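Local coordinates for protein lipopolysaccharide core heptose(I) kinase WaaP (Pseudomonas aeruginosa, PDB 6DFL) that phosphorylates the first heptose of the lipopolysaccharide inner core with ATP and also acts as a protein-tyrosine kinase, at residues Q80-L85 / S110-E115. Numbering follows the deposited sequence.
Sequences QAIRRL and SFIVTE
Ile82 lays the end of its side chain over Ile112 and Thr114, two residues on the same face of strand 109-115. Its CD1 does all the touching. The methyl lies 4.0 Å from CG2 of Thr114 and 4.4 Å from CD1 of Ile112. The side chain of Ile82 is extended, with CG1 anti to the carbonyl carbon (chi1 -67°) and CD1 continuing outward (chi2 -176°). This carries a single methyl from the helix to the strand, although the CA atoms of Ile82 and Thr114 are 9.6 Å apart. Ile112 is extended too and meets it methyl to methyl. Thr114 turns its methyl, CG2, to the isoleucine, while its OG1 hydrogen-bonds to Lys51 NZ on the adjacent strand 48-53. Ala75 packs on Ile112 and Met93 on Thr114, adding apolar cover around the strand residues. All three touching residues are buried. The contact joins helix 76-87 to a central strand of the five-stranded antiparallel sheet. A helix set against such a sheet is consistent with the N-terminal lobe of a protein kinase, where helix C takes this place. The two segments bury just 70 Å² between them, and the approach is methyl against methyl. Such chemistry gives no directional bond between the segments, so the helix meets the strand here through dispersion and the exclusion of water.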
loop_
_atom_site.group_PDB
_atom_site.type_symbol
_atom_site.label_atom_id
_atom_site.label_comp_id
_atom_site.label_asym_id
_atom_site.label_seq_id
_atom_site.Cartn_x
_atom_site.Cartn_y
_atom_site.Cartn_z
ATOM N N GLN A 80 3.826 -5.939 18.486
ATOM C CA GLN A 80 5.130 -5.354 18.211
ATOM C C GLN A 80 5.132 -4.640 16.862
ATOM O O GLN A 80 5.834 -3.632 16.691
ATOM C CB GLN A 80 6.211 -6.437 18.264
ATOM C CG GLN A 80 6.673 -6.831 19.660
ATOM C CD GLN A 80 7.566 -8.063 19.649
ATOM O OE1 GLN A 80 7.892 -8.600 18.584
ATOM N NE2 GLN A 80 7.963 -8.524 20.839
ATOM N N ALA A 81 4.362 -5.137 15.885
ATOM C CA ALA A 81 4.230 -4.394 14.633
ATOM C C ALA A 81 3.552 -3.059 14.879
ATOM O O ALA A 81 4.028 -2.011 14.433
ATOM C CB ALA A 81 3.451 -5.195 13.600
ATOM N N ILE A 82 2.427 -3.083 15.592
ATOM C CA ILE A 82 1.725 -1.843 15.899
ATOM C C ILE A 82 2.640 -0.888 16.637
ATOM O O ILE A 82 2.658 0.316 16.364
ATOM C CB ILE A 82 0.455 -2.140 16.707
ATOM C CG1 ILE A 82 -0.552 -2.890 15.836
ATOM C CG2 ILE A 82 -0.119 -0.850 17.290
ATOM C CD1 ILE A 82 -1.833 -3.123 16.553
ATOM N N ARG A 83 3.436 -1.407 17.567
ATOM C CA ARG A 83 4.287 -0.514 18.341
ATOM C C ARG A 83 5.412 0.054 17.486
ATOM O O ARG A 83 5.721 1.245 17.578
ATOM C CB ARG A 83 4.821 -1.247 19.567
ATOM C CG ARG A 83 3.726 -1.497 20.607
ATOM C CD ARG A 83 3.823 -0.555 21.791
ATOM N NE ARG A 83 4.716 -1.139 22.790
ATOM C CZ ARG A 83 4.869 -0.687 24.031
ATOM N NH1 ARG A 83 4.178 0.375 24.443
ATOM N NH2 ARG A 83 5.709 -1.302 24.861
ATOM N N ARG A 84 6.025 -0.770 16.631
ATOM C CA ARG A 84 7.064 -0.242 15.757
ATOM C C ARG A 84 6.488 0.742 14.754
ATOM O O ARG A 84 7.097 1.786 14.498
ATOM C CB ARG A 84 7.808 -1.360 15.025
ATOM C CG ARG A 84 8.864 -0.834 14.034
ATOM C CD ARG A 84 10.251 -0.512 14.710
ATOM N NE ARG A 84 10.987 -1.767 14.959
ATOM C CZ ARG A 84 11.199 -2.260 16.178
ATOM N NH1 ARG A 84 10.772 -1.557 17.229
ATOM N NH2 ARG A 84 11.832 -3.431 16.360
ATOM N N LEU A 85 5.319 0.447 14.180
ATOM C CA LEU A 85 4.759 1.360 13.185
ATOM C C LEU A 85 4.421 2.712 13.789
ATOM O O LEU A 85 4.501 3.732 13.098
ATOM C CB LEU A 85 3.522 0.759 12.540
ATOM C CG LEU A 85 3.804 -0.350 11.544
ATOM C CD1 LEU A 85 2.550 -0.637 10.748
ATOM C CD2 LEU A 85 4.968 0.027 10.645
ATOM N N SER A 110 -2.723 -15.423 25.142
ATOM C CA SER A 110 -2.539 -14.006 24.874
ATOM C C SER A 110 -3.808 -13.358 24.354
ATOM O O SER A 110 -4.743 -14.017 23.910
ATOM C CB SER A 110 -1.408 -13.752 23.873
ATOM O OG SER A 110 -1.844 -14.026 22.547
ATOM N N PHE A 111 -3.795 -12.030 24.382
ATOM C CA PHE A 111 -4.888 -11.242 23.846
ATOM C C PHE A 111 -4.356 -9.882 23.421
ATOM O O PHE A 111 -3.345 -9.396 23.944
ATOM C CB PHE A 111 -6.012 -11.071 24.867
ATOM C CG PHE A 111 -5.653 -10.188 26.028
ATOM C CD1 PHE A 111 -5.901 -8.813 25.983
ATOM C CD2 PHE A 111 -5.075 -10.721 27.169
ATOM C CE1 PHE A 111 -5.571 -7.986 27.047
ATOM C CE2 PHE A 111 -4.752 -9.906 28.244
ATOM C CZ PHE A 111 -4.991 -8.528 28.178
ATOM N N ILE A 112 -5.064 -9.271 22.482
ATOM C CA ILE A 112 -4.816 -7.886 22.123
ATOM C C ILE A 112 -6.120 -7.282 21.634
ATOM O O ILE A 112 -6.820 -7.873 20.810
ATOM C CB ILE A 112 -3.691 -7.757 21.068
ATOM C CG1 ILE A 112 -3.465 -6.307 20.674
ATOM C CG2 ILE A 112 -3.983 -8.596 19.830
ATOM C CD1 ILE A 112 -2.326 -6.160 19.679
ATOM N N VAL A 113 -6.426 -6.087 22.120
ATOM C CA VAL A 113 -7.611 -5.336 21.731
ATOM C C VAL A 113 -7.171 -4.058 21.016
ATOM O O VAL A 113 -6.470 -3.233 21.608
ATOM C CB VAL A 113 -8.467 -4.990 22.951
ATOM C CG1 VAL A 113 -9.707 -4.267 22.503
ATOM C CG2 VAL A 113 -8.774 -6.248 23.736
ATOM N N THR A 114 -7.619 -3.882 19.769
ATOM C CA THR A 114 -7.349 -2.709 18.953
ATOM C C THR A 114 -8.616 -1.888 18.766
ATOM O O THR A 114 -9.710 -2.438 18.617
ATOM C CB THR A 114 -6.817 -3.105 17.564
ATOM O OG1 THR A 114 -7.814 -3.861 16.853
ATOM C CG2 THR A 114 -5.545 -3.931 17.685
ATOM N N GLU A 115 -8.455 -0.568 18.742
ATOM C CA GLU A 115 -9.554 0.326 18.411
ATOM C C GLU A 115 -10.031 0.104 16.982
ATOM O O GLU A 115 -9.263 -0.276 16.093
ATOM C CB GLU A 115 -9.137 1.784 18.567
ATOM C CG GLU A 115 -9.025 2.267 19.996
ATOM C CD GLU A 115 -8.520 3.713 20.077
ATOM O OE1 GLU A 115 -8.050 4.259 19.047
ATOM O OE2 GLU A 115 -8.590 4.307 21.174
#